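Long-range contacts in inosine-uridine preferring nucleoside hydrolase (Gardnerella vaginalis 315-A, PDB 6BA1), which is a calcium-binding member of the nucleoside hydrolase family, with a mixed beta sheet packed between helices: residues N41-Q46 / F78-I83; G47-L52 / V96-S101; K64-L69 / E106-V111; S70-K75 / S175-A180; A85-D90 / D228-A233. All coordinates share one frame; numbering follows the deposited sequence.

Interaction 1: residues N41-Q46 / F78-I83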
# COMPACT_ATOMS: atom_id res chain seq x y z
N ASN A 41 5.02 24.81 2.61
CA ASN A 41 4.42 25.38 3.82
C ASN A 41 4.52 26.91 3.76
O ASN A 41 3.61 27.63 4.16
CB ASN A 41 5.12 24.88 5.10
CG ASN A 41 4.90 23.40 5.37
OD1 ASN A 41 4.10 22.74 4.71
ND2 ASN A 41 5.60 22.86 6.37
N VAL A 42 5.65 27.39 3.25
CA VAL A 42 5.90 28.80 3.07
C VAL A 42 6.83 29.01 1.87
O VAL A 42 7.52 28.07 1.44
CB VAL A 42 6.49 29.38 4.38
CG1 VAL A 42 7.93 28.91 4.59
CG2 VAL A 42 6.34 30.90 4.43
N LEU A 43 6.82 30.23 1.31
CA LEU A 43 7.71 30.62 0.20
C LEU A 43 9.17 30.26 0.51
O LEU A 43 9.60 30.34 1.66
CB LEU A 43 7.59 32.12 -0.07
CG LEU A 43 6.27 32.60 -0.69
CD1 LEU A 43 5.89 33.99 -0.19
CD2 LEU A 43 6.31 32.55 -2.22
N MET A 44 9.91 29.87 -0.53
CA MET A 44 11.26 29.32 -0.36
C MET A 44 12.18 30.19 0.51
O MET A 44 12.86 29.69 1.40
CB MET A 44 11.90 29.07 -1.73
CG MET A 44 13.31 28.48 -1.65
SD MET A 44 14.57 29.74 -1.44
CE MET A 44 15.94 28.77 -0.87
N GLU A 45 12.19 31.49 0.20
CA GLU A 45 12.97 32.50 0.94
C GLU A 45 12.60 32.55 2.41
O GLU A 45 13.47 32.52 3.28
CB GLU A 45 12.77 33.89 0.32
CG GLU A 45 13.45 34.10 -1.03
CD GLU A 45 14.96 34.27 -0.95
OE1 GLU A 45 15.54 34.30 0.17
OE2 GLU A 45 15.59 34.37 -2.03
N GLN A 46 11.30 32.65 2.69
CA GLN A 46 10.79 32.58 4.07
C GLN A 46 11.30 31.34 4.82
O GLN A 46 11.61 31.43 6.01
CB GLN A 46 9.25 32.62 4.10
CG GLN A 46 8.66 33.99 4.42
CD GLN A 46 8.92 34.43 5.85
OE1 GLN A 46 9.13 33.61 6.74
NE2 GLN A 46 8.92 35.74 6.08
N PHE A 78 5.41 29.53 -7.96
CA PHE A 78 4.81 28.91 -6.78
C PHE A 78 4.22 29.98 -5.84
O PHE A 78 4.88 30.97 -5.52
CB PHE A 78 5.83 28.06 -6.03
CG PHE A 78 5.38 27.66 -4.65
CD1 PHE A 78 5.83 28.34 -3.52
CD2 PHE A 78 4.46 26.63 -4.47
CE1 PHE A 78 5.40 27.99 -2.25
CE2 PHE A 78 4.03 26.27 -3.21
CZ PHE A 78 4.50 26.96 -2.10
N GLU A 79 2.99 29.75 -5.39
CA GLU A 79 2.35 30.55 -4.35
C GLU A 79 2.03 29.62 -3.18
O GLU A 79 1.77 28.43 -3.37
CB GLU A 79 1.04 31.15 -4.87
CG GLU A 79 1.14 31.86 -6.22
CD GLU A 79 -0.17 31.78 -7.02
OE1 GLU A 79 -0.66 30.65 -7.22
OE2 GLU A 79 -0.70 32.84 -7.44
N VAL A 80 2.04 30.18 -1.97
CA VAL A 80 1.62 29.42 -0.78
C VAL A 80 0.09 29.29 -0.84
O VAL A 80 -0.61 30.28 -1.03
CB VAL A 80 2.02 30.15 0.53
CG1 VAL A 80 1.43 29.45 1.76
CG2 VAL A 80 3.54 30.21 0.64
N LEU A 81 -0.41 28.07 -0.69
CA LEU A 81 -1.85 27.81 -0.66
C LEU A 81 -2.42 28.35 0.66
O LEU A 81 -1.74 28.29 1.69
CB LEU A 81 -2.17 26.32 -0.78
CG LEU A 81 -1.60 25.52 -1.95
CD1 LEU A 81 -1.80 24.02 -1.75
CD2 LEU A 81 -2.25 26.04 -3.22
N PRO A 82 -3.67 28.87 0.65
CA PRO A 82 -4.21 29.46 1.89
C PRO A 82 -4.43 28.43 3.02
O PRO A 82 -4.45 28.81 4.20
CB PRO A 82 -5.54 30.10 1.46
CG PRO A 82 -5.66 29.88 -0.02
CD PRO A 82 -4.71 28.78 -0.39
N ILE A 83 -4.59 27.16 2.66
CA ILE A 83 -4.70 26.05 3.62
C ILE A 83 -3.43 25.95 4.48
O ILE A 83 -3.51 25.93 5.71
CB ILE A 83 -5.01 24.70 2.91
CG1 ILE A 83 -6.43 24.76 2.26
CG2 ILE A 83 -4.92 23.53 3.89
CD1 ILE A 83 -6.71 23.71 1.20
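Val80 lies against the backbone of Val42 and Leu43, and its two methyl groups divide the work. CG1 is anti to the backbone N (chi1 173°), which turns CG2 to the other branch position, anti to the carbonyl carbon. From there CG2 meets the start of the 41-46 segment: it is 3.3 Å from Leu43 N and 3.7 Å from Val42 CA. CG1 instead reaches the carbonyl of the preceding residue, with Val80 CG1 3.7 Å from Asn41 O. The side chains of Val80 and Leu43 cross obliquely, and the closest approach between them is Leu43 CG to Val80 CG2, 3.9 Å.

Leu43 comes from the N-cap position of helix 44-57. Its CD2 methyl stands 3.9 Å from Phe78 O and 4.4 Å from Phe78 CD1, so this branch serves both backbone and ring. The Phe78 ring presents its edge to Leu43 CA, which lies near the ring plane, while Val80 N lies over one ring face, displaced toward the rim. Ring and valine therefore meet the same short stretch of chain, and Phe78 also meets the ring of Tyr39.

The CB of Asn41 points away from the other segment, and its side chain comes within about 3 Å of the bound calcium ion (nearest atoms); its backbone N donates a hydrogen bond to the metal ligand Asp12. Across the contact itself the partners are methyls, an aromatic ring and backbone atoms, probably held mainly by van der Waals packing. Chemically this implies largely apolar packing next to the metal site.

Interaction 2: residues G47-L52 / V96-S101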
# COMPACT_ATOMS: atom_id res chain seq x y z
N GLY A 47 11.39 30.21 4.12
CA GLY A 47 11.99 28.98 4.65
C GLY A 47 13.41 29.18 5.16
O GLY A 47 13.78 28.66 6.21
N VAL A 48 14.19 29.96 4.41
CA VAL A 48 15.56 30.29 4.78
C VAL A 48 15.62 31.27 5.97
O VAL A 48 16.40 31.05 6.90
CB VAL A 48 16.35 30.82 3.57
CG1 VAL A 48 17.73 31.35 3.98
CG2 VAL A 48 16.48 29.72 2.52
N ARG A 49 14.81 32.34 5.93
CA ARG A 49 14.77 33.31 7.05
C ARG A 49 14.49 32.63 8.38
O ARG A 49 15.12 32.94 9.40
CB ARG A 49 13.70 34.39 6.84
CG ARG A 49 13.82 35.55 7.83
CD ARG A 49 12.49 36.23 8.15
NE ARG A 49 11.69 35.56 9.18
CZ ARG A 49 11.95 35.53 10.49
NH1 ARG A 49 13.03 36.11 11.00
NH2 ARG A 49 11.13 34.90 11.32
N ASN A 50 13.53 31.70 8.35
CA ASN A 50 13.10 30.98 9.54
C ASN A 50 14.20 30.04 10.01
O ASN A 50 14.56 30.03 11.19
CB ASN A 50 11.81 30.19 9.25
CG ASN A 50 10.67 31.10 8.81
OD1 ASN A 50 10.79 32.33 8.79
ND2 ASN A 50 9.55 30.49 8.46
N ALA A 51 14.76 29.27 9.07
CA ALA A 51 15.85 28.33 9.35
C ALA A 51 17.02 29.01 10.07
O ALA A 51 17.48 28.51 11.10
CB ALA A 51 16.32 27.68 8.07
N LEU A 52 17.47 30.14 9.53
CA LEU A 52 18.57 30.90 10.12
C LEU A 52 18.20 31.40 11.52
O LEU A 52 18.93 31.15 12.47
CB LEU A 52 18.94 32.09 9.24
CG LEU A 52 19.57 31.78 7.88
CD1 LEU A 52 19.40 32.97 6.92
CD2 LEU A 52 21.05 31.41 8.02
N VAL A 96 4.70 33.45 15.46
CA VAL A 96 5.54 33.75 16.61
C VAL A 96 6.64 34.70 16.16
O VAL A 96 7.37 34.41 15.21
CB VAL A 96 6.13 32.47 17.24
CG1 VAL A 96 6.96 32.82 18.48
CG2 VAL A 96 5.02 31.50 17.61
N GLU A 97 6.74 35.83 16.86
CA GLU A 97 7.71 36.87 16.54
C GLU A 97 9.06 36.45 17.10
O GLU A 97 9.19 36.11 18.27
CB GLU A 97 7.29 38.22 17.14
CG GLU A 97 5.90 38.71 16.75
CD GLU A 97 5.79 39.10 15.29
OE1 GLU A 97 5.65 40.31 15.01
OE2 GLU A 97 5.83 38.20 14.41
N ILE A 98 10.07 36.48 16.23
CA ILE A 98 11.40 35.99 16.55
C ILE A 98 12.41 36.85 15.77
O ILE A 98 12.19 37.12 14.58
CB ILE A 98 11.53 34.48 16.22
CG1 ILE A 98 12.90 33.92 16.65
CG2 ILE A 98 11.27 34.19 14.74
CD1 ILE A 98 13.08 32.44 16.36
N PRO A 99 13.50 37.29 16.43
CA PRO A 99 14.44 38.16 15.71
C PRO A 99 15.09 37.49 14.49
O PRO A 99 15.46 36.32 14.56
CB PRO A 99 15.50 38.49 16.78
CG PRO A 99 15.36 37.43 17.82
CD PRO A 99 13.90 37.09 17.83
N ASP A 100 15.21 38.24 13.39
CA ASP A 100 15.92 37.78 12.20
C ASP A 100 17.37 37.49 12.55
O ASP A 100 17.98 38.22 13.34
CB ASP A 100 15.92 38.86 11.10
CG ASP A 100 14.54 39.10 10.51
OD1 ASP A 100 13.53 38.79 11.18
OD2 ASP A 100 14.46 39.61 9.38
N SER A 101 17.93 36.42 11.99
CA SER A 101 19.35 36.16 12.16
C SER A 101 20.13 37.14 11.27
O SER A 101 19.76 37.33 10.10
CB SER A 101 19.71 34.74 11.76
OG SER A 101 21.11 34.52 11.81
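Arg49 and Asp100 form the one salt bridge of this contact, with NH1 of the arginine 2.7 Å from OD1 of the aspartate. The two side chains cross at about a right angle, and the guanidinium and carboxylate planes are 34° apart. OD1 stands at neither the face nor the edge of the guanidinium, and NH1-OD1 is the one pair in bonding distance. The other amino group faces an apolar neighbour: Arg49 NH2 is 3.5 Å from Ile98 CG2, which lies at the guanidinium edge, near its plane. Further along the helix, Leu52 CB rests on Ser101 CB at 3.7 Å.

What positions these groups is the shape of the arginine. CG is anti to the backbone N, and a bend at chi3 (82°) swings NE out of line with the chain before it. Ser101 is held by its own polar end, since OG hydrogen-bonds to Asp56 and to Arg103 N. The Arg49 side chain also touches Ile93.

Around this shell the elements of the fold close in. Ile98 packs on Ile54 and Leu57 of helix 44-57 and on Phe222 of helix 218-237, while Val48, Ala51 and Leu52 rest on Val65. The 96-101 loop thus packs on helix 44-57, which itself lies against strand 64-67, outermost in the large sheet of this chain.

Interaction 3: residues K64-L69 / E106-V111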
# COMPACT_ATOMS: atom_id res chain seq x y z
N LYS A 64 24.68 26.08 8.58
CA LYS A 64 24.75 26.88 7.37
C LYS A 64 23.53 26.58 6.52
O LYS A 64 23.31 25.42 6.14
CB LYS A 64 26.03 26.58 6.60
CG LYS A 64 27.28 26.64 7.47
CD LYS A 64 28.58 26.75 6.68
CE LYS A 64 29.77 26.09 7.40
NZ LYS A 64 30.99 26.91 7.24
N VAL A 65 22.74 27.60 6.21
CA VAL A 65 21.49 27.44 5.47
C VAL A 65 21.72 27.74 3.99
O VAL A 65 22.11 28.85 3.63
CB VAL A 65 20.41 28.38 6.03
CG1 VAL A 65 19.12 28.27 5.22
CG2 VAL A 65 20.16 28.06 7.50
N TYR A 66 21.48 26.75 3.14
CA TYR A 66 21.67 26.88 1.69
C TYR A 66 20.34 27.14 1.00
O TYR A 66 19.28 27.00 1.60
CB TYR A 66 22.37 25.64 1.13
CG TYR A 66 23.73 25.42 1.75
CD1 TYR A 66 24.89 25.83 1.11
CD2 TYR A 66 23.86 24.81 3.00
CE1 TYR A 66 26.14 25.63 1.68
CE2 TYR A 66 25.10 24.60 3.58
CZ TYR A 66 26.24 25.01 2.92
OH TYR A 66 27.46 24.81 3.52
N LYS A 67 20.41 27.52 -0.27
CA LYS A 67 19.29 28.06 -1.01
C LYS A 67 18.93 27.12 -2.17
O LYS A 67 19.64 27.04 -3.16
CB LYS A 67 19.66 29.46 -1.52
CG LYS A 67 18.73 30.59 -1.07
CD LYS A 67 19.39 31.94 -1.26
CE LYS A 67 18.50 33.07 -0.78
NZ LYS A 67 19.04 34.41 -1.18
N GLY A 68 17.84 26.37 -2.00
CA GLY A 68 17.32 25.49 -3.06
C GLY A 68 16.43 26.21 -4.05
O GLY A 68 16.50 27.41 -4.20
N LEU A 69 15.56 25.45 -4.72
CA LEU A 69 14.72 25.95 -5.81
C LEU A 69 13.38 26.48 -5.32
O LEU A 69 12.82 25.94 -4.37
CB LEU A 69 14.54 24.85 -6.87
CG LEU A 69 15.82 24.46 -7.61
CD1 LEU A 69 15.85 22.99 -7.99
CD2 LEU A 69 15.99 25.31 -8.85
N GLU A 106 24.17 30.87 2.41
CA GLU A 106 25.48 30.64 1.78
C GLU A 106 25.41 30.94 0.29
O GLU A 106 24.33 31.02 -0.30
CB GLU A 106 25.94 29.20 1.98
CG GLU A 106 26.17 28.80 3.44
CD GLU A 106 27.32 29.51 4.10
OE1 GLU A 106 28.33 29.76 3.43
OE2 GLU A 106 27.21 29.80 5.30
N ASP A 107 26.58 31.13 -0.31
CA ASP A 107 26.67 31.63 -1.69
C ASP A 107 26.20 30.59 -2.70
O ASP A 107 25.42 30.91 -3.59
CB ASP A 107 28.09 32.09 -2.03
CG ASP A 107 28.50 33.34 -1.27
OD1 ASP A 107 27.67 33.96 -0.58
OD2 ASP A 107 29.69 33.74 -1.42
N GLU A 108 26.68 29.36 -2.54
CA GLU A 108 26.32 28.27 -3.46
C GLU A 108 24.88 27.78 -3.28
O GLU A 108 24.27 27.94 -2.22
CB GLU A 108 27.31 27.11 -3.33
CG GLU A 108 27.22 26.33 -2.03
CD GLU A 108 28.58 25.85 -1.53
OE1 GLU A 108 29.45 26.72 -1.23
OE2 GLU A 108 28.75 24.61 -1.43
N SER A 109 24.35 27.19 -4.35
CA SER A 109 23.01 26.59 -4.34
C SER A 109 23.00 25.32 -3.49
O SER A 109 24.04 24.67 -3.31
CB SER A 109 22.51 26.29 -5.76
OG SER A 109 23.08 25.11 -6.30
N ALA A 110 21.82 24.97 -3.01
CA ALA A 110 21.64 23.77 -2.19
C ALA A 110 21.78 22.50 -3.01
O ALA A 110 22.19 21.46 -2.49
CB ALA A 110 20.30 23.81 -1.50
N VAL A 111 21.42 22.60 -4.29
CA VAL A 111 21.67 21.54 -5.26
C VAL A 111 23.14 21.12 -5.20
O VAL A 111 23.45 19.94 -5.00
CB VAL A 111 21.31 21.98 -6.71
CG1 VAL A 111 21.48 20.83 -7.69
CG2 VAL A 111 19.89 22.57 -6.78
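Tyr66 and Glu106 make the densest part of the contact. The aliphatic part of the glutamate covers one face of the ring, with Glu106 CG 3.9 Å from the centroid of the Tyr66 ring and 23° off its normal, a CH-pi contact displaced toward the rim. Glu106 CB, nearer the backbone, is 3.6 Å from Tyr66 CE1. Glu108 runs side by side with the tyrosine, pointing the same way, and its CG meets the ring at the edge; a chi1 of 70° sets that CG between its own backbone N and carbonyl carbon. At the base of the side chain, Tyr66 CB is 3.8 Å from Ala110 CB.

Two backbone bonds bracket this packing. Glu106 N donates to Val65 O at 3.1 Å, and Ala110 N donates to Lys67 O at 3.0 Å.

The exposed side is looser. Lys64 CD lies 3.6 Å from Glu106 OE2, yet Lys64 NZ stays 5.1 Å from Glu106 OE2; opposite charges are near but form no salt bridge, and any attraction is probably weak.

Tyr66 also stacks with Phe113 of helix 110-121, whose N-cap is Ser109. The bond from Ala110 N and the packing of its CB hold the start of that helix against strand 64-67, an edge strand, within this chain, of the mixed alpha/beta sheet that characterises nucleoside hydrolases.

Interaction 4: residues S70-K75 / S175-A180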
# COMPACT_ATOMS: atom_id res chain seq x y z
N SER A 70 12.86 27.52 -5.98
CA SER A 70 11.61 28.20 -5.58
C SER A 70 10.34 27.49 -6.04
O SER A 70 9.36 27.43 -5.28
CB SER A 70 11.57 29.62 -6.15
OG SER A 70 12.58 30.43 -5.59
N HIS A 71 10.35 26.97 -7.27
CA HIS A 71 9.16 26.35 -7.88
C HIS A 71 9.42 24.88 -8.21
O HIS A 71 10.55 24.40 -8.13
CB HIS A 71 8.69 27.13 -9.13
CG HIS A 71 9.77 27.41 -10.14
ND1 HIS A 71 10.33 28.65 -10.31
CD2 HIS A 71 10.38 26.60 -11.04
CE1 HIS A 71 11.24 28.61 -11.26
NE2 HIS A 71 11.29 27.37 -11.73
N ALA A 72 8.35 24.17 -8.58
CA ALA A 72 8.42 22.74 -8.89
C ALA A 72 9.15 22.41 -10.19
O ALA A 72 9.19 23.23 -11.12
CB ALA A 72 7.02 22.15 -8.93
N SER A 73 9.75 21.22 -10.23
CA SER A 73 10.31 20.57 -11.43
C SER A 73 9.62 20.97 -12.74
O SER A 73 10.29 21.34 -13.70
CB SER A 73 10.22 19.04 -11.25
OG SER A 73 10.67 18.31 -12.38
N THR A 74 8.28 20.90 -12.76
CA THR A 74 7.48 21.11 -13.97
C THR A 74 6.51 22.31 -13.88
O THR A 74 5.50 22.34 -14.58
CB THR A 74 6.68 19.84 -14.31
OG1 THR A 74 5.82 19.51 -13.22
CG2 THR A 74 7.61 18.66 -14.58
N LYS A 75 6.82 23.29 -13.03
CA LYS A 75 6.03 24.52 -12.92
C LYS A 75 6.93 25.76 -13.08
O LYS A 75 8.14 25.68 -12.89
CB LYS A 75 5.28 24.57 -11.58
CG LYS A 75 4.22 23.49 -11.41
CD LYS A 75 3.33 23.77 -10.21
CE LYS A 75 2.62 22.50 -9.76
NZ LYS A 75 1.67 22.78 -8.65
N SER A 175 2.67 16.03 -3.34
CA SER A 175 1.73 16.80 -4.15
C SER A 175 2.36 18.01 -4.83
O SER A 175 2.08 18.28 -5.99
CB SER A 175 0.53 17.25 -3.31
OG SER A 175 -0.25 18.22 -3.99
N GLN A 176 3.23 18.72 -4.10
CA GLN A 176 3.82 19.97 -4.58
C GLN A 176 4.77 19.75 -5.77
O GLN A 176 4.86 20.60 -6.66
CB GLN A 176 4.57 20.71 -3.45
CG GLN A 176 4.25 22.20 -3.38
CD GLN A 176 3.09 22.50 -2.48
OE1 GLN A 176 3.04 22.08 -1.32
NE2 GLN A 176 2.11 23.25 -3.02
N ASP A 177 5.48 18.62 -5.75
CA ASP A 177 6.27 18.18 -6.90
C ASP A 177 6.31 16.64 -6.97
O ASP A 177 7.17 16.00 -6.36
CB ASP A 177 7.69 18.75 -6.83
CG ASP A 177 8.42 18.67 -8.17
OD1 ASP A 177 7.99 17.93 -9.09
OD2 ASP A 177 9.45 19.36 -8.29
N PRO A 178 5.34 16.06 -7.70
CA PRO A 178 5.30 14.62 -7.91
C PRO A 178 6.43 14.10 -8.81
O PRO A 178 7.00 13.05 -8.53
CB PRO A 178 3.95 14.40 -8.61
CG PRO A 178 3.15 15.61 -8.30
CD PRO A 178 4.15 16.71 -8.27
N ASP A 179 6.74 14.85 -9.87
CA ASP A 179 7.69 14.39 -10.87
C ASP A 179 9.08 14.22 -10.28
O ASP A 179 9.80 13.29 -10.61
CB ASP A 179 7.73 15.35 -12.06
CG ASP A 179 6.37 15.53 -12.70
OD1 ASP A 179 5.52 16.19 -12.07
OD2 ASP A 179 6.14 15.01 -13.81
N ALA A 180 9.43 15.14 -9.38
CA ALA A 180 10.67 15.08 -8.61
C ALA A 180 10.71 13.85 -7.71
O ALA A 180 11.68 13.09 -7.71
CB ALA A 180 10.84 16.33 -7.79
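Ser73 and Asp177 bury about 46 Å² each, and they meet through the one hydrogen bond of this contact. Ser73 N donates to Asp177 OD2 at 2.7 Å with an N-H...O angle of 152°, coming from above the carboxylate plane. Ser73 CB lies beside the carboxylate, near its plane, 3.1 Å from Asp177 OD2. The aspartate is aimed by its first torsion, with CG anti to the backbone N (chi1 -163°), and its second oxygen looks back into its own segment: Asp177 OD1 accepts from Ala180 N at 3.2 Å. Asp177 is therefore the N-cap of helix 178-187, and one carboxylate both caps that helix and grips the loop. OD2 thus has two hydrogen-bond partners, Ser73 N and Thr134 OG1.

On the loop side the bonded N-H belongs to a type I beta turn from Ala72 to Lys75, closed by Lys75 N to Ala72 O. The turn follows strand 64-67, and it docks at the junction of helix 172-176 and helix 178-187. Ala72 CB lies against a backbone carbonyl, 3.5 Å from Gln176 O.

Asp179, with about 41 Å² buried, crosses Thr74 at about a right angle. Thr74 CG2 is 3.9 Å from Asp179 CG, while Thr74 OG1 and Asp179 OD1 are 3.5 Å apart. The stronger partner of Asp179 OD1 is Arg277, through a salt bridge.

Interaction 5: residues A85-D90 / D228-A233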
# COMPACT_ATOMS: atom_id res chain seq x y z
N ALA A 85 -1.16 28.29 4.79
CA ALA A 85 -1.07 29.56 5.52
C ALA A 85 -1.91 29.57 6.81
O ALA A 85 -1.56 30.25 7.76
CB ALA A 85 -1.48 30.71 4.62
N PHE A 86 -3.02 28.83 6.82
CA PHE A 86 -3.85 28.67 8.03
C PHE A 86 -3.16 27.80 9.09
O PHE A 86 -3.20 28.11 10.28
CB PHE A 86 -5.23 28.10 7.68
CG PHE A 86 -6.16 28.00 8.86
CD1 PHE A 86 -6.94 29.10 9.25
CD2 PHE A 86 -6.27 26.81 9.58
CE1 PHE A 86 -7.79 29.01 10.34
CE2 PHE A 86 -7.12 26.72 10.67
CZ PHE A 86 -7.89 27.82 11.06
N ILE A 87 -2.54 26.70 8.63
CA ILE A 87 -1.89 25.73 9.52
C ILE A 87 -0.59 26.28 10.10
O ILE A 87 -0.46 26.43 11.33
CB ILE A 87 -1.64 24.38 8.80
CG1 ILE A 87 -2.98 23.72 8.42
CG2 ILE A 87 -0.80 23.44 9.67
CD1 ILE A 87 -2.86 22.48 7.55
N HIS A 88 0.36 26.59 9.22
CA HIS A 88 1.70 27.05 9.63
C HIS A 88 1.81 28.57 9.82
O HIS A 88 2.85 29.05 10.27
CB HIS A 88 2.76 26.56 8.63
CG HIS A 88 2.70 25.09 8.36
ND1 HIS A 88 2.28 24.56 7.16
CD2 HIS A 88 2.99 24.02 9.14
CE1 HIS A 88 2.32 23.24 7.21
NE2 HIS A 88 2.76 22.89 8.41
N GLY A 89 0.76 29.32 9.48
CA GLY A 89 0.75 30.78 9.63
C GLY A 89 1.35 31.50 8.43
O GLY A 89 1.76 30.87 7.45
N ASP A 90 1.42 32.82 8.52
CA ASP A 90 1.90 33.66 7.42
C ASP A 90 3.42 33.63 7.34
O ASP A 90 4.00 33.37 6.27
CB ASP A 90 1.39 35.09 7.57
CG ASP A 90 -0.12 35.14 7.70
OD1 ASP A 90 -0.81 34.60 6.82
OD2 ASP A 90 -0.62 35.71 8.70
N ASP A 228 1.48 25.47 19.52
CA ASP A 228 0.11 25.77 19.97
C ASP A 228 -0.73 26.45 18.89
O ASP A 228 -1.94 26.25 18.85
CB ASP A 228 0.13 26.60 21.27
CG ASP A 228 0.52 25.78 22.50
OD1 ASP A 228 0.93 24.60 22.35
OD2 ASP A 228 0.44 26.32 23.63
N PHE A 229 -0.11 27.25 18.02
CA PHE A 229 -0.78 27.76 16.80
C PHE A 229 -1.11 26.59 15.87
O PHE A 229 -2.20 26.54 15.28
CB PHE A 229 0.10 28.78 16.07
CG PHE A 229 -0.59 29.44 14.90
CD1 PHE A 229 -0.62 28.82 13.64
CD2 PHE A 229 -1.21 30.68 15.04
CE1 PHE A 229 -1.24 29.42 12.56
CE2 PHE A 229 -1.84 31.29 13.96
CZ PHE A 229 -1.86 30.66 12.72
N TYR A 230 -0.16 25.68 15.73
CA TYR A 230 -0.27 24.48 14.91
C TYR A 230 -1.37 23.53 15.41
O TYR A 230 -2.08 22.93 14.61
CB TYR A 230 1.09 23.78 14.89
CG TYR A 230 1.28 22.62 13.93
CD1 TYR A 230 1.11 22.77 12.56
CD2 TYR A 230 1.73 21.38 14.40
CE1 TYR A 230 1.34 21.71 11.68
CE2 TYR A 230 1.98 20.32 13.54
CZ TYR A 230 1.77 20.48 12.19
OH TYR A 230 1.99 19.41 11.35
N ILE A 231 -1.53 23.42 16.74
CA ILE A 231 -2.59 22.60 17.33
C ILE A 231 -3.98 23.24 17.16
O ILE A 231 -4.94 22.56 16.81
CB ILE A 231 -2.32 22.26 18.82
CG1 ILE A 231 -1.08 21.33 18.93
CG2 ILE A 231 -3.51 21.55 19.46
CD1 ILE A 231 -0.40 21.39 20.28
N LYS A 232 -4.08 24.55 17.40
CA LYS A 232 -5.35 25.30 17.22
C LYS A 232 -5.83 25.35 15.77
O LYS A 232 -7.03 25.46 15.52
CB LYS A 232 -5.26 26.73 17.79
CG LYS A 232 -5.36 26.78 19.31
CD LYS A 232 -5.45 28.18 19.83
CE LYS A 232 -5.26 28.21 21.35
NZ LYS A 232 -5.65 29.53 21.92
N ALA A 233 -4.89 25.27 14.83
CA ALA A 233 -5.22 25.06 13.43
C ALA A 233 -5.76 23.64 13.22
O ALA A 233 -6.78 23.45 12.56
CB ALA A 233 -4.01 25.30 12.55
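Phe229 reaches from helix 218-237 into the end of helix 82-88, where its ring meets the carbonyls of Phe86 and Ile87. Its CB points toward the other segment, and a chi1 of -174° sets CG anti to the backbone N. The first ring atom to touch is CD1, 3.3 Å from Ile87 O, an oxygen lying at the ring edge near its plane. CE1 comes next, 3.3 Å from Phe86 O and equally close to Ile87 O. At the tip, Phe229 CZ is 3.8 Å from Phe86 O and a little farther from CA of Gly89, the residue whose positive phi (86°) takes the chain out of the helix.

One turn further along the helix, Ala233 CB is 3.9 Å from Phe86 CE2; in between, Tyr230 CE1 lies 3.4 Å from Ile87 CG2. That methyl also covers the centre of the His88 ring, which runs alongside Tyr230 with planes 21° apart but slid until the rings barely overlap. His88 lies about 6 Å from the calcium ion, measured to its nearest side-chain atom.

The chemistry is apolar packing with one polar accent: an aromatic edge near Ile87 O, with Phe86 O also close, near the end of helix 82-88, where a weak electrostatic attraction is plausible and dispersion probably dominates.

Overall arrangement
All pairs of interactions interleave along the chain, their segments alternating, except 1 and 5, which are in series. Helix 44-57 serves interactions 1 and 2, with centres about 15 Å apart, and helix 82-88 serves interactions 1 and 5, with centres about 13 Å apart. Interaction 1 touches all the others, for instance through Phe78 CE2 and Gln176 NE2 of interaction 4 (3.6 Å). Interaction 3 meets interaction 2 through Val65; interactions 3 and 5, with centres about 27 Å apart, are the most distant pair. Interactions 2 and 3 join edge strand 64-67, helix 44-57 and loops, while 1 and 5 bring side chains to about 3 and 6 Å from the calcium ion.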